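Local coordinates for protein carbohydrate kinase (Agrobacterium tumefaciens, PDB 2NWH) that probably transfers the gamma-phosphate of ATP to a hydroxyl of a sugar or related substrate, as a member of the pfkB (ribokinase-like) family of carbohydrate kinases, at residues G153-A156 against R157-K161; S297-S300 against V301-M304. One frame throughout, in Å; residues are numbered along the deposited sequence.

Contact 1 of 2, residues G153-A156 against R157-K161; sequences GLIA and RACEK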
ATOM      1  N   GLY A 153     -16.584  -2.973   1.304  1.00 22.28           N
ATOM      2  CA  GLY A 153     -17.233  -1.731   0.863  1.00 24.19           C
ATOM      3  C   GLY A 153     -18.648  -1.518   1.470  1.00 25.80           C
ATOM      4  O   GLY A 153     -18.956  -0.439   2.015  1.00 25.67           O
ATOM      5  N   LEU A 154     -19.499  -2.546   1.431  1.00 26.05           N
ATOM      6  CA  LEU A 154     -20.832  -2.465   2.103  1.00 27.04           C
ATOM      7  C   LEU A 154     -20.754  -2.156   3.627  1.00 26.83           C
ATOM      8  O   LEU A 154     -21.527  -1.343   4.142  1.00 26.67           O
ATOM      9  CB  LEU A 154     -21.643  -3.732   1.872  1.00 26.44           C
ATOM     10  CG  LEU A 154     -22.654  -3.856   0.720  1.00 28.26           C
ATOM     11  CD1 LEU A 154     -22.078  -3.516  -0.616  1.00 30.90           C
ATOM     12  CD2 LEU A 154     -23.200  -5.276   0.663  1.00 30.06           C
ATOM     13  N   ILE A 155     -19.814  -2.791   4.330  1.00 26.30           N
ATOM     14  CA  ILE A 155     -19.638  -2.579   5.774  1.00 25.94           C
ATOM     15  C   ILE A 155     -19.176  -1.163   6.076  1.00 25.98           C
ATOM     16  O   ILE A 155     -19.726  -0.505   6.956  1.00 24.92           O
ATOM     17  CB  ILE A 155     -18.663  -3.588   6.412  1.00 25.66           C
ATOM     18  CG1 ILE A 155     -19.231  -5.002   6.352  1.00 25.68           C
ATOM     19  CG2 ILE A 155     -18.412  -3.219   7.869  1.00 26.09           C
ATOM     20  CD1 ILE A 155     -18.229  -6.086   6.858  1.00 26.55           C
ATOM     21  N   ALA A 156     -18.167  -0.693   5.329  1.00 26.52           N
ATOM     22  CA  ALA A 156     -17.726   0.691   5.437  1.00 27.17           C
ATOM     23  C   ALA A 156     -18.868   1.680   5.251  1.00 28.03           C
ATOM     24  O   ALA A 156     -18.974   2.632   6.018  1.00 27.95           O
ATOM     25  CB  ALA A 156     -16.650   0.987   4.437  1.00 27.22           C
ATOM     26  N   ARG A 157     -19.678   1.458   4.217  1.00 28.46           N
ATOM     27  CA  ARG A 157     -20.895   2.258   3.981  1.00 30.60           C
ATOM     28  C   ARG A 157     -21.726   2.266   5.259  1.00 30.90           C
ATOM     29  O   ARG A 157     -21.904   3.318   5.869  1.00 32.00           O
ATOM     30  CB  ARG A 157     -21.720   1.666   2.837  1.00 29.71           C
ATOM     31  CG  ARG A 157     -22.758   2.623   2.188  1.00 32.96           C
ATOM     32  CD  ARG A 157     -23.693   1.811   1.260  1.00 30.86           C
ATOM     33  NE  ARG A 157     -22.950   1.145   0.183  1.00 29.43           N
ATOM     34  CZ  ARG A 157     -23.470   0.242  -0.633  1.00 28.98           C
ATOM     35  NH1 ARG A 157     -24.747  -0.090  -0.514  1.00 31.42           N
ATOM     36  NH2 ARG A 157     -22.724  -0.327  -1.565  1.00 27.67           N
ATOM     37  N   ALA A 158     -22.200   1.086   5.675  1.00 30.56           N
ATOM     38  CA  ALA A 158     -23.121   0.971   6.804  1.00 30.56           C
ATOM     39  C   ALA A 158     -22.554   1.588   8.084  1.00 30.85           C
ATOM     40  O   ALA A 158     -23.300   2.183   8.866  1.00 29.28           O
ATOM     41  CB  ALA A 158     -23.544  -0.490   7.040  1.00 30.19           C
ATOM     42  N   CYS A 159     -21.235   1.454   8.274  1.00 29.76           N
ATOM     43  CA  CYS A 159     -20.531   2.023   9.423  1.00 29.91           C
ATOM     44  C   CYS A 159     -20.097   3.493   9.261  1.00 29.64           C
ATOM     45  O   CYS A 159     -19.503   4.063  10.179  1.00 29.57           O
ATOM     46  CB  CYS A 159     -19.315   1.145   9.759  1.00 29.18           C
ATOM     47  SG  CYS A 159     -19.811  -0.453  10.437  1.00 32.85           S
ATOM     48  N   GLU A 160     -20.406   4.107   8.121  1.00 29.31           N
ATOM     49  CA  GLU A 160     -19.900   5.455   7.816  1.00 30.24           C
ATOM     50  C   GLU A 160     -18.416   5.624   8.161  1.00 30.65           C
ATOM     51  O   GLU A 160     -17.997   6.575   8.854  1.00 31.12           O
ATOM     52  CB  GLU A 160     -20.795   6.525   8.482  1.00 31.49           C
ATOM     53  CG  GLU A 160     -22.259   6.337   8.152  1.00 34.92           C
ATOM     54  CD  GLU A 160     -23.212   6.753   9.281  1.00 40.78           C
ATOM     55  OE1 GLU A 160     -22.930   6.423  10.461  1.00 45.17           O
ATOM     56  OE2 GLU A 160     -24.265   7.359   8.987  1.00 40.91           O
ATOM     57  N   LYS A 161     -17.619   4.674   7.674  1.00 29.31           N
ATOM     58  CA  LYS A 161     -16.176   4.748   7.772  1.00 28.89           C
ATOM     59  C   LYS A 161     -15.611   5.001   6.394  1.00 28.22           C
ATOM     60  O   LYS A 161     -15.971   4.304   5.443  1.00 28.84           O
ATOM     61  CB  LYS A 161     -15.579   3.476   8.371  1.00 28.56           C
ATOM     62  CG  LYS A 161     -16.065   3.196   9.782  1.00 28.99           C
ATOM     63  CD  LYS A 161     -15.509   4.177  10.816  1.00 24.84           C
ATOM     64  CE  LYS A 161     -16.116   3.866  12.204  1.00 21.37           C
ATOM     65  NZ  LYS A 161     -16.034   5.095  13.056  1.00 23.56           N
TER
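One face of the Arg157 guanidinium is covered by Leu154, one helical turn earlier: Leu154 CG lies 4.0 Å above the plane, displaced from the centre of the group, and Leu154 CD1 meets Arg157 NH2 at 3.4 Å. NH2 also makes a salt bridge with Asp182. The two side chains run alongside each other, Arg157 with CG anti to the backbone N (chi1 -161°) and a bend at chi3 that brings the flat group next to the leucine. On the next flank, Ile155 CG2 rests 4.0 Å from Cys159 SG, beside helix 126-134. Backbone bonds carry the last turn of helix 146-158: Arg157 N to Gly153 O and Ala158 N to Leu154 O. Cys159 N follows with a bond of 2.8 Å to Ile155 O. Glu160 then takes positive phi, and Lys161 N reaches back to Ala156 O at 3.0 Å, a Schellman motif that ends the helix of a beta-alpha-beta unit before strand 163-166. Ala156 and Lys161 both touch Leu138 of the preceding strand. The motif thus supplies donors to the Ala156 and Arg157 carbonyls, from Lys161 N and Glu160 N, while the leucine shields one side of a guanidinium whose charge is probably balanced by Asp182.

Contact 2 of 2, residues S297-S300 against V301-M304; sequences SKDS and VEAM
Capping bonds open helix 298-305, and main-chain bonds join its first turn to the next, Val301 N donating to Ser297 O at 3.0 Å. Ser297 is the N-cap: its OG accepts from Ser300 N at 2.9 Å, and Ser297 N returns a weak bond to Ser300 OG, completing a capping box. Ser300 OG sits between its own backbone N and carbonyl carbon (chi1 68°), which turns it back toward the N-cap, and it is also hydrogen-bonded to Asp295 O. Further i to i+4 bonds follow from Glu302 N to Lys298 O, Ala303 N to Asp299 O and Met304 N to Ser300 O, the last two more bent, that of Met304 with an N-H...O angle of 138°.

Among the charged groups, Asp299 and Glu302 extend in a common direction, their carboxylate planes 12° apart and Asp299 OD1 3.7 Å from Glu302 OE1. A water donates to both Asp299 O and Glu302 OE1, bridging the helix backbone to the glutamate.

The Val301 methyl CG2 approaches the Ser297 carbonyl, 3.4 Å from Ser297 O. Apolar packing sets Val301 on Ile284 of helix 271-286 and on Leu52. Asp299, in the first turn, would probably interact favourably with the helix dipole, and Glu302, further along, less so; this may partly offset their mutual repulsion, while the serine pair satisfies polar groups of the first turn.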
ATOM      1  N   SER A 297       8.808   9.719   8.643  1.00 18.70           N
ATOM      2  CA  SER A 297       8.339  10.252   9.925  1.00 18.27           C
ATOM      3  C   SER A 297       7.694  11.593   9.601  1.00 18.73           C
ATOM      4  O   SER A 297       7.872  12.123   8.493  1.00 17.04           O
ATOM      5  CB  SER A 297       9.516  10.452  10.904  1.00 19.49           C
ATOM      6  OG  SER A 297      10.376  11.487  10.461  1.00 20.15           O
ATOM      7  N   LYS A 298       6.935  12.162  10.538  1.00 18.44           N
ATOM      8  CA  LYS A 298       6.367  13.500  10.290  1.00 20.12           C
ATOM      9  C   LYS A 298       7.520  14.442  10.051  1.00 19.50           C
ATOM     10  O   LYS A 298       7.456  15.307   9.201  1.00 20.82           O
ATOM     11  CB  LYS A 298       5.608  13.995  11.524  1.00 20.84           C
ATOM     12  CG  LYS A 298       4.276  13.315  11.713  1.00 24.21           C
ATOM     13  CD  LYS A 298       3.519  13.965  12.878  1.00 30.98           C
ATOM     14  CE  LYS A 298       2.935  15.293  12.449  1.00 32.94           C
ATOM     15  NZ  LYS A 298       1.997  15.850  13.490  1.00 39.95           N
ATOM     16  N   ASP A 299       8.583  14.293  10.821  1.00 19.87           N
ATOM     17  CA  ASP A 299       9.695  15.231  10.643  1.00 21.33           C
ATOM     18  C   ASP A 299      10.421  15.107   9.299  1.00 20.94           C
ATOM     19  O   ASP A 299      10.829  16.128   8.713  1.00 20.55           O
ATOM     20  CB  ASP A 299      10.650  15.172  11.819  1.00 22.25           C
ATOM     21  CG  ASP A 299      10.017  15.699  13.108  1.00 22.53           C
ATOM     22  OD1 ASP A 299       8.915  16.334  13.114  1.00 28.25           O
ATOM     23  OD2 ASP A 299      10.662  15.483  14.117  1.00 28.34           O
ATOM     24  N   SER A 300      10.615  13.883   8.802  1.00 19.14           N
ATOM     25  CA  SER A 300      11.325  13.758   7.542  1.00 18.29           C
ATOM     26  C   SER A 300      10.453  14.235   6.375  1.00 17.91           C
ATOM     27  O   SER A 300      10.948  14.800   5.396  1.00 17.38           O
ATOM     28  CB  SER A 300      11.862  12.349   7.323  1.00 19.07           C
ATOM     29  OG  SER A 300      10.814  11.413   7.114  1.00 17.27           O
ATOM     30  N   VAL A 301       9.147  14.024   6.483  1.00 18.37           N
ATOM     31  CA  VAL A 301       8.252  14.487   5.454  1.00 19.75           C
ATOM     32  C   VAL A 301       8.307  16.021   5.441  1.00 21.04           C
ATOM     33  O   VAL A 301       8.457  16.629   4.394  1.00 20.75           O
ATOM     34  CB  VAL A 301       6.771  13.958   5.643  1.00 20.83           C
ATOM     35  CG1 VAL A 301       5.798  14.776   4.766  1.00 22.12           C
ATOM     36  CG2 VAL A 301       6.676  12.436   5.288  1.00 18.94           C
ATOM     37  N   GLU A 302       8.161  16.629   6.614  1.00 22.09           N
ATOM     38  CA  GLU A 302       8.342  18.067   6.811  1.00 22.30           C
ATOM     39  C   GLU A 302       9.634  18.570   6.151  1.00 22.20           C
ATOM     40  O   GLU A 302       9.621  19.601   5.475  1.00 20.78           O
ATOM     41  CB  GLU A 302       8.338  18.347   8.323  1.00 23.50           C
ATOM     42  CG  GLU A 302       8.342  19.803   8.779  1.00 28.33           C
ATOM     43  CD  GLU A 302       8.511  19.926  10.334  1.00 30.83           C
ATOM     44  OE1 GLU A 302       9.406  19.237  10.914  1.00 32.42           O
ATOM     45  OE2 GLU A 302       7.763  20.703  10.958  1.00 33.21           O
ATOM     46  N   ALA A 303      10.743  17.827   6.309  1.00 21.64           N
ATOM     47  CA  ALA A 303      12.024  18.245   5.752  1.00 21.86           C
ATOM     48  C   ALA A 303      12.101  18.127   4.206  1.00 22.23           C
ATOM     49  O   ALA A 303      12.831  18.904   3.560  1.00 22.47           O
ATOM     50  CB  ALA A 303      13.187  17.476   6.415  1.00 22.12           C
ATOM     51  N   MET A 304      11.384  17.160   3.634  1.00 21.43           N
ATOM     52  CA  MET A 304      11.458  16.925   2.189  0.50 21.37           C
ATOM     53  C   MET A 304      10.464  17.810   1.432  1.00 21.62           C
ATOM     54  O   MET A 304      10.689  18.136   0.268  1.00 21.01           O
ATOM     55  CB  MET A 304      11.237  15.437   1.848  0.50 21.29           C
ATOM     56  CG  MET A 304      11.333  15.095   0.336  0.50 18.73           C
ATOM     57  SD  MET A 304      12.987  15.252  -0.390  0.50 10.93           S
ATOM     58  CE  MET A 304      13.558  13.544  -0.125  0.50 14.06           C
TER
HETATM   59  O   HOH W   1      11.579  18.472   9.939  1.00 31.09           O

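Overall arrangement
Contact 1 lies at a helix C-terminus and contact 2 at a helix N-terminus. They are far apart, their centres 32 Å from each other and their nearest atoms about 21 Å, and they follow in series along the chain. Each is peripheral, with centres 20 Å and 19 Å from the centre of the chain. Contact 1 belongs to a beta-alpha-beta unit of the large mixed sheet, whereas contact 2 packs on helix 271-286. Different metals lie nearby: a calcium ion is about 5 Å from the Arg157 side chain in contact 1, whereas the sodium ion, at a site including Asp249 and Thr251, is about 12 Å from the Met304 side chain in contact 2.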